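Local coordinates for cyanophycinase-like exopeptidase (actinobacterium SCGC AAA027-L06, PDB 6NQC), which probably hydrolyses peptide bonds as a serine exopeptidase of family S51, the family of cyanophycinases and related peptidases, at residues K55-T63 / Q83-L94; N183-K192 / L208-E219. All coordinates share one frame; numbering follows the deposited sequence.

Contact 1 (K55-T63 / Q83-L94); sequences KPIFLQIPT and QADRLGYESKFL. With SO4 (sulfate ion), chain B.
Phe58 and Gln60 of strand 57-61 exchange four main-chain hydrogen bonds with Glu90, Lys92 and Leu94, which sets strand 90-93 parallel beside it at the edge of the central mixed sheet. Helix 70-87 makes the crossover of this beta-alpha-beta unit, and Gly88, with positive phi, closes the helix in a Schellman motif. The Phe58 ring is turned to the helix: its CE2 edge meets Gln83 CG at 4.1 Å. One ring face lies under Gln60 NE2, 3.5 Å above the centre of the plane; that amide nitrogen is held by Gly80 O. Further along, Pro62 CG packs at 3.4 Å against Phe93 CZ.

Lys92 projects from the other side of the sheet. Its CB meets Leu59 CG at 4.1 Å, and with CG anti to the carbonyl carbon (chi1 -59°) the next methylene rests on Ile57 CD1. Bends at chi2 (-71°) and chi3 then turn the chain away from strand 57-61 and back along its own strand, where CD passes a sulfate ion and NZ forms a salt bridge with Glu90 OE2 at 3.1 Å, reaching the carboxylate from above its plane. Ahead of the first strand bond, a water accepts from Glu90 N and donates to Pro56 O. The sulfate, probably from the crystallisation liquor, is also bound by Arg81; its O4 accepts the outward N-H of Phe93 at 2.8 Å, almost straight at 170°.

Contact 2 (N183-K192 / L208-E219); sequences NVRVIPHFNK and LPTDSILIGIDE
Arg185 grips Asp211 side-on, NE to OD1 at 2.7 Å and NH2 to OD2 at 2.9 Å, each bond using a syn lone pair and the guanidinium and carboxylate planes 14° apart, nearly coplanar. A bend at chi3 (76°) turns the guanidinium toward the loop before strand 213-217, and two leucines clamp it: Leu214 CD1 sits over the centre of one face and Leu208 CD1 toward the rim of the opposite one. Asp211 OD2 also takes Leu208 N and a salt bridge from Lys244, so the buried guanidinium is fixed in position and rotation.

Between the ends, the parallel strands 184-187 and 213-217 are also closely packed. Val186 CG2 meets Ile215 CG1 at 3.8 Å, on the side that Leu28 of strand 26-29 also reaches, and on the other side the Phe190 ring rests on Gly216 CA in an off-centre CH-pi contact, 4.1 Å from ring centroid to CA.

Beyond Ile217 the contact becomes polar and more open to solvent. Asn191 OD1 accepts Glu219 N at 2.8 Å, while a water bridges its ND2 to Glu219 OE1. Lys192 merely lays its CD against Glu219 OE1, and its NZ stays 5.2 Å from that oxygen, too far for a salt bridge. Glu219 OE2, through its anti lone pair, accepts the N-H of His189 ND1 in the ring plane at 2.8 Å. Since a weak hydrogen bond links His189 NE2 and Ser154 OG, on a probable nucleophile elbow, the chemistry is consistent with a Ser-His-Glu catalytic triad whose last two members sit just beyond the C-terminal ends of these strands.

Followed from the N terminus, the chain runs through strand 57-61 into helix 70-87 and returns in strand 90-93, where contact 1 closes its loop and ends the central sheet on one side. It then lays down strands 116-119 and 149-153 of that sheet before reaching 183-192. Helix 199-205 follows, and contact 2 closes a second loop as 208-219 comes back alongside. The two loops are in series, neither nested nor crossed. Both are beta-alpha-beta units with parallel strands, but contact 2 belongs to a separate four-stranded sheet. The centres of contact 1 and contact 2 are about 27 Å apart, on opposite sides of the chain's centre. Their nearest atoms are about 13 Å apart.

Contact 1 (K55-T63 / Q83-L94)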
loop_
_atom_site.group_PDB
_atom_site.type_symbol
_atom_site.label_atom_id
_atom_site.label_comp_id
_atom_site.label_asym_id
_atom_site.label_seq_id
_atom_site.Cartn_x
_atom_site.Cartn_y
_atom_site.Cartn_z
ATOM N N LYS A 55 -8.699 -15.732 -6.848
ATOM C CA LYS A 55 -8.665 -15.550 -8.284
ATOM C C LYS A 55 -7.369 -14.865 -8.699
ATOM O O LYS A 55 -6.946 -13.883 -8.060
ATOM C CB LYS A 55 -9.832 -14.690 -8.767
ATOM C CG LYS A 55 -11.193 -15.369 -8.776
ATOM C CD LYS A 55 -12.210 -14.452 -9.462
ATOM C CE LYS A 55 -13.627 -14.649 -8.920
ATOM N NZ LYS A 55 -14.669 -14.338 -9.966
ATOM N N PRO A 56 -6.767 -15.271 -9.796
ATOM C CA PRO A 56 -5.470 -14.678 -10.209
ATOM C C PRO A 56 -5.614 -13.314 -10.884
ATOM O O PRO A 56 -5.220 -13.086 -12.002
ATOM C CB PRO A 56 -4.948 -15.743 -11.192
ATOM C CG PRO A 56 -6.216 -16.250 -11.878
ATOM C CD PRO A 56 -7.246 -16.299 -10.748
ATOM N N ILE A 57 -6.199 -12.357 -10.145
ATOM C CA ILE A 57 -6.361 -11.006 -10.689
ATOM C C ILE A 57 -5.466 -10.018 -9.930
ATOM O O ILE A 57 -5.175 -10.193 -8.745
ATOM C CB ILE A 57 -7.830 -10.508 -10.668
ATOM C CG1 ILE A 57 -8.417 -10.651 -9.271
ATOM C CG2 ILE A 57 -8.687 -11.256 -11.710
ATOM C CD1 ILE A 57 -9.618 -9.770 -9.071
ATOM N N PHE A 58 -5.035 -8.983 -10.653
ATOM C CA PHE A 58 -4.251 -7.839 -10.179
ATOM C C PHE A 58 -5.225 -6.671 -10.113
ATOM O O PHE A 58 -5.472 -5.977 -11.102
ATOM C CB PHE A 58 -3.110 -7.569 -11.154
ATOM C CG PHE A 58 -2.069 -6.613 -10.681
ATOM C CD1 PHE A 58 -2.258 -5.785 -9.571
ATOM C CD2 PHE A 58 -0.871 -6.537 -11.363
ATOM C CE1 PHE A 58 -1.258 -4.900 -9.188
ATOM C CE2 PHE A 58 0.123 -5.660 -10.969
ATOM C CZ PHE A 58 -0.074 -4.843 -9.882
ATOM N N LEU A 59 -5.823 -6.480 -8.940
ATOM C CA LEU A 59 -6.862 -5.486 -8.748
ATOM C C LEU A 59 -6.192 -4.175 -8.334
ATOM O O LEU A 59 -5.385 -4.150 -7.400
ATOM C CB LEU A 59 -7.855 -5.985 -7.694
ATOM C CG LEU A 59 -9.266 -5.435 -7.730
ATOM C CD1 LEU A 59 -10.258 -6.349 -7.017
ATOM C CD2 LEU A 59 -9.231 -4.069 -7.048
ATOM N N GLN A 60 -6.475 -3.111 -9.062
ATOM C CA GLN A 60 -5.737 -1.852 -8.950
ATOM C C GLN A 60 -6.693 -0.743 -8.548
ATOM O O GLN A 60 -7.742 -0.562 -9.167
ATOM C CB GLN A 60 -5.036 -1.527 -10.263
ATOM C CG GLN A 60 -4.047 -2.591 -10.615
ATOM C CD GLN A 60 -3.533 -2.494 -12.027
ATOM O OE1 GLN A 60 -3.957 -1.628 -12.797
ATOM N NE2 GLN A 60 -2.577 -3.364 -12.360
ATOM N N ILE A 61 -6.364 -0.060 -7.461
ATOM C CA ILE A 61 -7.253 0.942 -6.878
ATOM C C ILE A 61 -6.531 2.283 -6.873
ATOM O O ILE A 61 -5.516 2.478 -6.161
ATOM C CB ILE A 61 -7.719 0.524 -5.474
ATOM C CG1 ILE A 61 -8.496 -0.790 -5.571
ATOM C CG2 ILE A 61 -8.560 1.611 -4.890
ATOM C CD1 ILE A 61 -9.024 -1.297 -4.288
ATOM N N PRO A 62 -7.004 3.231 -7.691
ATOM C CA PRO A 62 -6.274 4.481 -7.883
ATOM C C PRO A 62 -6.891 5.637 -7.124
ATOM O O PRO A 62 -6.642 6.791 -7.457
ATOM C CB PRO A 62 -6.412 4.695 -9.398
ATOM C CG PRO A 62 -7.852 4.301 -9.603
ATOM C CD PRO A 62 -8.094 3.103 -8.684
ATOM N N THR A 63 -7.688 5.343 -6.116
ATOM C CA THR A 63 -8.434 6.378 -5.427
ATOM C C THR A 63 -7.581 7.501 -4.882
ATOM O O THR A 63 -8.063 8.632 -4.764
ATOM C CB THR A 63 -9.215 5.724 -4.260
ATOM O OG1 THR A 63 -9.926 4.604 -4.785
ATOM C CG2 THR A 63 -10.173 6.708 -3.609
ATOM N N GLN A 83 1.534 -3.378 -16.890
ATOM C CA GLN A 83 2.265 -4.227 -15.958
ATOM C C GLN A 83 1.606 -5.602 -15.872
ATOM O O GLN A 83 2.284 -6.631 -15.972
ATOM C CB GLN A 83 2.364 -3.578 -14.584
ATOM C CG GLN A 83 3.090 -4.430 -13.547
ATOM C CD GLN A 83 4.571 -4.201 -13.541
ATOM O OE1 GLN A 83 5.196 -4.088 -14.603
ATOM N NE2 GLN A 83 5.161 -4.139 -12.353
ATOM N N ALA A 84 0.287 -5.630 -15.685
ATOM C CA ALA A 84 -0.419 -6.904 -15.559
ATOM C C ALA A 84 -0.206 -7.769 -16.795
ATOM O O ALA A 84 -0.023 -8.986 -16.691
ATOM C CB ALA A 84 -1.904 -6.647 -15.337
ATOM N N ASP A 85 -0.218 -7.155 -17.977
ATOM C CA ASP A 85 0.049 -7.904 -19.205
ATOM C C ASP A 85 1.461 -8.492 -19.217
ATOM O O ASP A 85 1.660 -9.649 -19.603
ATOM C CB ASP A 85 -0.150 -6.993 -20.422
ATOM C CG ASP A 85 -1.628 -6.663 -20.674
ATOM O OD1 ASP A 85 -2.507 -7.347 -20.095
ATOM O OD2 ASP A 85 -1.896 -5.712 -21.440
ATOM N N ARG A 86 2.457 -7.715 -18.802
ATOM C CA ARG A 86 3.811 -8.246 -18.742
ATOM C C ARG A 86 3.908 -9.427 -17.789
ATOM O O ARG A 86 4.692 -10.342 -18.018
ATOM C CB ARG A 86 4.803 -7.152 -18.309
ATOM C CG ARG A 86 4.974 -6.027 -19.324
ATOM C CD ARG A 86 6.200 -5.158 -19.023
ATOM N NE ARG A 86 5.994 -4.321 -17.853
ATOM C CZ ARG A 86 5.420 -3.123 -17.888
ATOM N NH1 ARG A 86 5.013 -2.616 -19.039
ATOM N NH2 ARG A 86 5.262 -2.439 -16.764
ATOM N N LEU A 87 3.154 -9.401 -16.679
ATOM C CA LEU A 87 3.290 -10.470 -15.701
ATOM C C LEU A 87 2.437 -11.693 -16.048
ATOM O O LEU A 87 2.693 -12.774 -15.519
ATOM C CB LEU A 87 2.902 -9.982 -14.302
ATOM C CG LEU A 87 3.661 -8.751 -13.852
ATOM C CD1 LEU A 87 3.257 -8.330 -12.430
ATOM C CD2 LEU A 87 5.140 -9.024 -13.885
ATOM N N GLY A 88 1.414 -11.528 -16.887
ATOM C CA GLY A 88 0.565 -12.645 -17.253
ATOM C C GLY A 88 -0.702 -12.819 -16.461
ATOM O O GLY A 88 -1.236 -13.930 -16.436
ATOM N N TYR A 89 -1.232 -11.769 -15.836
ATOM C CA TYR A 89 -2.479 -11.844 -15.090
ATOM C C TYR A 89 -3.430 -10.745 -15.531
ATOM O O TYR A 89 -3.008 -9.637 -15.907
ATOM C CB TYR A 89 -2.211 -11.731 -13.567
ATOM C CG TYR A 89 -1.194 -12.738 -13.100
ATOM C CD1 TYR A 89 -1.558 -14.052 -12.808
ATOM C CD2 TYR A 89 0.140 -12.398 -12.993
ATOM C CE1 TYR A 89 -0.606 -14.982 -12.410
ATOM C CE2 TYR A 89 1.075 -13.298 -12.583
ATOM C CZ TYR A 89 0.710 -14.590 -12.307
ATOM O OH TYR A 89 1.672 -15.477 -11.907
ATOM N N GLU A 90 -4.721 -11.080 -15.512
ATOM C CA GLU A 90 -5.756 -10.111 -15.804
ATOM C C GLU A 90 -5.784 -9.008 -14.735
ATOM O O GLU A 90 -5.760 -9.283 -13.532
ATOM C CB GLU A 90 -7.104 -10.813 -15.844
ATOM C CG GLU A 90 -8.206 -9.936 -16.373
ATOM C CD GLU A 90 -9.544 -10.596 -16.281
ATOM O OE1 GLU A 90 -9.621 -11.662 -15.627
ATOM O OE2 GLU A 90 -10.515 -10.040 -16.845
ATOM N N SER A 91 -5.796 -7.761 -15.176
ATOM C CA SER A 91 -5.965 -6.632 -14.265
ATOM C C SER A 91 -7.443 -6.295 -14.130
ATOM O O SER A 91 -8.263 -6.587 -15.014
ATOM C CB SER A 91 -5.178 -5.438 -14.790
ATOM O OG SER A 91 -5.545 -5.193 -16.136
ATOM N N LYS A 92 -7.792 -5.695 -12.990
ATOM C CA LYS A 92 -9.113 -5.136 -12.747
ATOM C C LYS A 92 -8.891 -3.745 -12.166
ATOM O O LYS A 92 -8.519 -3.625 -10.993
ATOM C CB LYS A 92 -9.922 -6.000 -11.787
ATOM C CG LYS A 92 -10.123 -7.429 -12.306
ATOM C CD LYS A 92 -11.073 -7.433 -13.474
ATOM C CE LYS A 92 -11.879 -8.719 -13.537
ATOM N NZ LYS A 92 -12.556 -8.848 -14.857
ATOM N N PHE A 93 -9.046 -2.719 -12.993
ATOM C CA PHE A 93 -9.009 -1.323 -12.548
ATOM C C PHE A 93 -10.339 -0.947 -11.940
ATOM O O PHE A 93 -11.378 -1.092 -12.578
ATOM C CB PHE A 93 -8.691 -0.429 -13.740
ATOM C CG PHE A 93 -8.409 0.995 -13.405
ATOM C CD1 PHE A 93 -7.195 1.374 -12.842
ATOM C CD2 PHE A 93 -9.321 1.979 -13.740
ATOM C CE1 PHE A 93 -6.934 2.667 -12.567
ATOM C CE2 PHE A 93 -9.051 3.297 -13.494
ATOM C CZ PHE A 93 -7.857 3.650 -12.916
ATOM N N LEU A 94 -10.317 -0.486 -10.702
ATOM C CA LEU A 94 -11.542 -0.109 -9.977
ATOM C C LEU A 94 -11.594 1.400 -9.928
ATOM O O LEU A 94 -10.904 2.013 -9.096
ATOM C CB LEU A 94 -11.541 -0.658 -8.555
ATOM C CG LEU A 94 -12.519 -1.780 -8.255
ATOM C CD1 LEU A 94 -12.167 -2.937 -9.161
ATOM C CD2 LEU A 94 -12.452 -2.193 -6.814
HETATM S S SO4 B . -10.878 -3.478 -16.414
HETATM O O1 SO4 B . -11.785 -2.325 -16.601
HETATM O O2 SO4 B . -10.435 -3.994 -17.713
HETATM O O3 SO4 B . -11.576 -4.566 -15.694
HETATM O O4 SO4 B . -9.686 -3.024 -15.703
HETATM O O HOH W 1 -5.504 -13.743 -14.555
#

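Contact 2 (N183-K192 / L208-E219)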
loop_
_atom_site.group_PDB
_atom_site.type_symbol
_atom_site.label_atom_id
_atom_site.label_comp_id
_atom_site.label_asym_id
_atom_site.label_seq_id
_atom_site.Cartn_x
_atom_site.Cartn_y
_atom_site.Cartn_z
ATOM N N ASN A 183 1.217 -0.876 14.503
ATOM C CA ASN A 183 2.340 -0.285 15.230
ATOM C C ASN A 183 3.444 0.231 14.322
ATOM O O ASN A 183 4.532 0.553 14.808
ATOM C CB ASN A 183 2.915 -1.299 16.223
ATOM C CG ASN A 183 3.590 -2.460 15.555
ATOM O OD1 ASN A 183 3.161 -2.926 14.503
ATOM N ND2 ASN A 183 4.658 -2.945 16.173
ATOM N N VAL A 184 3.193 0.335 13.027
ATOM C CA VAL A 184 4.202 0.777 12.082
ATOM C C VAL A 184 3.588 1.870 11.213
ATOM O O VAL A 184 2.413 1.797 10.839
ATOM C CB VAL A 184 4.720 -0.391 11.219
ATOM C CG1 VAL A 184 5.725 0.158 10.242
ATOM C CG2 VAL A 184 5.298 -1.475 12.098
ATOM N N ARG A 185 4.374 2.889 10.929
ATOM C CA ARG A 185 4.043 3.907 9.938
ATOM C C ARG A 185 5.219 4.098 8.987
ATOM O O ARG A 185 6.384 4.002 9.386
ATOM C CB ARG A 185 3.697 5.213 10.614
ATOM C CG ARG A 185 3.450 6.364 9.638
ATOM C CD ARG A 185 2.878 7.567 10.420
ATOM N NE ARG A 185 3.841 8.320 11.223
ATOM C CZ ARG A 185 4.650 9.280 10.777
ATOM N NH1 ARG A 185 4.709 9.600 9.486
ATOM N NH2 ARG A 185 5.450 9.882 11.628
ATOM N N VAL A 186 4.895 4.447 7.741
ATOM C CA VAL A 186 5.839 4.500 6.637
ATOM C C VAL A 186 5.960 5.927 6.111
ATOM O O VAL A 186 4.953 6.581 5.801
ATOM C CB VAL A 186 5.390 3.585 5.472
ATOM C CG1 VAL A 186 6.196 3.879 4.188
ATOM C CG2 VAL A 186 5.449 2.142 5.901
ATOM N N ILE A 187 7.198 6.364 5.903
ATOM C CA ILE A 187 7.510 7.530 5.098
ATOM C C ILE A 187 8.033 7.020 3.746
ATOM O O ILE A 187 9.108 6.403 3.719
ATOM C CB ILE A 187 8.535 8.436 5.785
ATOM C CG1 ILE A 187 7.953 8.895 7.117
ATOM C CG2 ILE A 187 8.817 9.621 4.903
ATOM C CD1 ILE A 187 8.945 9.557 8.050
ATOM N N PRO A 188 7.303 7.224 2.659
ATOM C CA PRO A 188 7.751 6.733 1.347
ATOM C C PRO A 188 8.713 7.720 0.707
ATOM O O PRO A 188 9.025 8.729 1.279
ATOM C CB PRO A 188 6.455 6.643 0.551
ATOM C CG PRO A 188 5.546 7.716 1.161
ATOM C CD PRO A 188 5.949 7.817 2.620
ATOM N N HIS A 189 9.161 7.398 -0.524
ATOM C CA HIS A 189 10.028 8.305 -1.282
ATOM C C HIS A 189 11.132 8.825 -0.361
ATOM O O HIS A 189 11.449 10.032 -0.394
ATOM C CB HIS A 189 9.262 9.516 -1.833
ATOM C CG HIS A 189 8.205 9.176 -2.843
ATOM N ND1 HIS A 189 8.476 8.976 -4.176
ATOM C CD2 HIS A 189 6.868 9.076 -2.719
ATOM C CE1 HIS A 189 7.353 8.712 -4.818
ATOM N NE2 HIS A 189 6.360 8.754 -3.949
ATOM N N PHE A 190 11.661 7.973 0.522
ATOM C CA PHE A 190 12.392 8.508 1.666
ATOM C C PHE A 190 13.638 9.293 1.256
ATOM O O PHE A 190 14.006 10.275 1.917
ATOM C CB PHE A 190 12.827 7.401 2.590
ATOM C CG PHE A 190 13.362 7.889 3.910
ATOM C CD1 PHE A 190 12.522 8.430 4.861
ATOM C CD2 PHE A 190 14.694 7.783 4.200
ATOM C CE1 PHE A 190 13.013 8.853 6.058
ATOM C CE2 PHE A 190 15.184 8.206 5.442
ATOM C CZ PHE A 190 14.347 8.742 6.335
ATOM N N ASN A 191 14.275 8.884 0.185
ATOM C CA ASN A 191 15.503 9.502 -0.270
ATOM C C ASN A 191 15.260 10.838 -0.943
ATOM O O ASN A 191 16.221 11.580 -1.151
ATOM C CB ASN A 191 16.259 8.539 -1.208
ATOM C CG ASN A 191 15.435 8.095 -2.401
ATOM O OD1 ASN A 191 14.328 7.555 -2.249
ATOM N ND2 ASN A 191 15.983 8.294 -3.614
ATOM N N LYS A 192 14.012 11.184 -1.241
ATOM C CA LYS A 192 13.690 12.451 -1.896
ATOM C C LYS A 192 12.675 13.328 -1.173
ATOM O O LYS A 192 12.725 14.541 -1.371
ATOM C CB LYS A 192 13.179 12.173 -3.327
ATOM C CG LYS A 192 14.132 11.266 -4.134
ATOM C CD LYS A 192 14.132 11.619 -5.612
ATOM C CE LYS A 192 15.478 11.340 -6.265
ATOM N NZ LYS A 192 16.077 12.598 -6.818
ATOM N N LEU A 208 4.805 11.829 14.879
ATOM C CA LEU A 208 3.416 11.937 15.260
ATOM C C LEU A 208 3.209 11.355 16.641
ATOM O O LEU A 208 3.862 10.359 17.010
ATOM C CB LEU A 208 2.467 11.222 14.291
ATOM C CG LEU A 208 2.483 11.767 12.854
ATOM C CD1 LEU A 208 1.523 10.893 11.980
ATOM C CD2 LEU A 208 2.031 13.205 12.774
ATOM N N PRO A 209 2.271 11.920 17.413
ATOM C CA PRO A 209 2.056 11.445 18.792
ATOM C C PRO A 209 1.444 10.065 18.852
ATOM O O PRO A 209 1.405 9.476 19.932
ATOM C CB PRO A 209 1.090 12.480 19.379
ATOM C CG PRO A 209 0.313 12.987 18.173
ATOM C CD PRO A 209 1.307 12.970 17.015
ATOM N N THR A 210 0.954 9.546 17.720
ATOM C CA THR A 210 0.366 8.221 17.632
ATOM C C THR A 210 1.359 7.154 17.178
ATOM O O THR A 210 0.986 5.984 17.075
ATOM C CB THR A 210 -0.836 8.279 16.687
ATOM O OG1 THR A 210 -0.437 8.883 15.440
ATOM C CG2 THR A 210 -1.958 9.135 17.312
ATOM N N ASP A 211 2.620 7.526 16.953
ATOM C CA ASP A 211 3.610 6.612 16.406
ATOM C C ASP A 211 4.040 5.552 17.421
ATOM O O ASP A 211 4.049 5.768 18.637
ATOM C CB ASP A 211 4.877 7.366 15.976
ATOM C CG ASP A 211 4.756 8.031 14.621
ATOM O OD1 ASP A 211 3.883 7.660 13.799
ATOM O OD2 ASP A 211 5.561 8.978 14.392
ATOM N N SER A 212 4.423 4.398 16.901
ATOM C CA SER A 212 5.198 3.420 17.662
ATOM C C SER A 212 6.510 3.261 16.900
ATOM O O SER A 212 7.482 3.952 17.194
ATOM C CB SER A 212 4.451 2.101 17.826
ATOM O OG SER A 212 3.204 2.319 18.480
ATOM N N ILE A 213 6.515 2.394 15.863
ATOM C CA ILE A 213 7.656 2.185 14.990
ATOM C C ILE A 213 7.455 3.000 13.717
ATOM O O ILE A 213 6.374 2.969 13.089
ATOM C CB ILE A 213 7.861 0.692 14.651
ATOM C CG1 ILE A 213 8.198 -0.099 15.898
ATOM C CG2 ILE A 213 8.932 0.562 13.526
ATOM C CD1 ILE A 213 8.119 -1.575 15.706
ATOM N N LEU A 214 8.484 3.743 13.350
ATOM C CA LEU A 214 8.470 4.609 12.181
ATOM C C LEU A 214 9.576 4.154 11.253
ATOM O O LEU A 214 10.742 4.045 11.676
ATOM C CB LEU A 214 8.695 6.073 12.565
ATOM C CG LEU A 214 8.759 7.066 11.419
ATOM C CD1 LEU A 214 7.364 7.126 10.730
ATOM C CD2 LEU A 214 9.170 8.456 11.862
ATOM N N ILE A 215 9.233 3.944 9.979
ATOM C CA ILE A 215 10.233 3.493 9.021
ATOM C C ILE A 215 10.164 4.366 7.793
ATOM O O ILE A 215 9.106 4.921 7.446
ATOM C CB ILE A 215 10.057 2.012 8.602
ATOM C CG1 ILE A 215 8.766 1.787 7.814
ATOM C CG2 ILE A 215 10.056 1.172 9.855
ATOM C CD1 ILE A 215 8.630 0.364 7.244
ATOM N N GLY A 216 11.288 4.447 7.099
ATOM C CA GLY A 216 11.351 5.085 5.801
ATOM C C GLY A 216 11.664 4.049 4.740
ATOM O O GLY A 216 12.473 3.144 4.963
ATOM N N ILE A 217 11.022 4.191 3.588
ATOM C CA ILE A 217 11.241 3.302 2.445
ATOM C C ILE A 217 11.659 4.179 1.276
ATOM O O ILE A 217 10.915 5.082 0.873
ATOM C CB ILE A 217 9.989 2.479 2.116
ATOM C CG1 ILE A 217 9.588 1.647 3.356
ATOM C CG2 ILE A 217 10.261 1.542 0.926
ATOM C CD1 ILE A 217 8.291 0.828 3.145
ATOM N N ASP A 218 12.865 3.929 0.761
ATOM C CA ASP A 218 13.374 4.647 -0.394
ATOM C C ASP A 218 12.538 4.373 -1.651
ATOM O O ASP A 218 11.776 3.397 -1.743
ATOM C CB ASP A 218 14.818 4.237 -0.725
ATOM C CG ASP A 218 15.837 4.803 0.243
ATOM O OD1 ASP A 218 15.478 5.720 0.987
ATOM O OD2 ASP A 218 16.979 4.318 0.266
ATOM N N GLU A 219 12.743 5.224 -2.660
ATOM C CA GLU A 219 12.149 4.981 -3.965
ATOM C C GLU A 219 12.562 3.613 -4.514
ATOM O O GLU A 219 13.651 3.083 -4.221
ATOM C CB GLU A 219 12.543 6.104 -4.920
ATOM C CG GLU A 219 11.926 7.434 -4.477
ATOM C CD GLU A 219 11.906 8.500 -5.532
ATOM O OE1 GLU A 219 12.848 8.554 -6.342
ATOM O OE2 GLU A 219 10.950 9.277 -5.523
HETATM O O HOH W 2 15.331 7.292 -6.426
#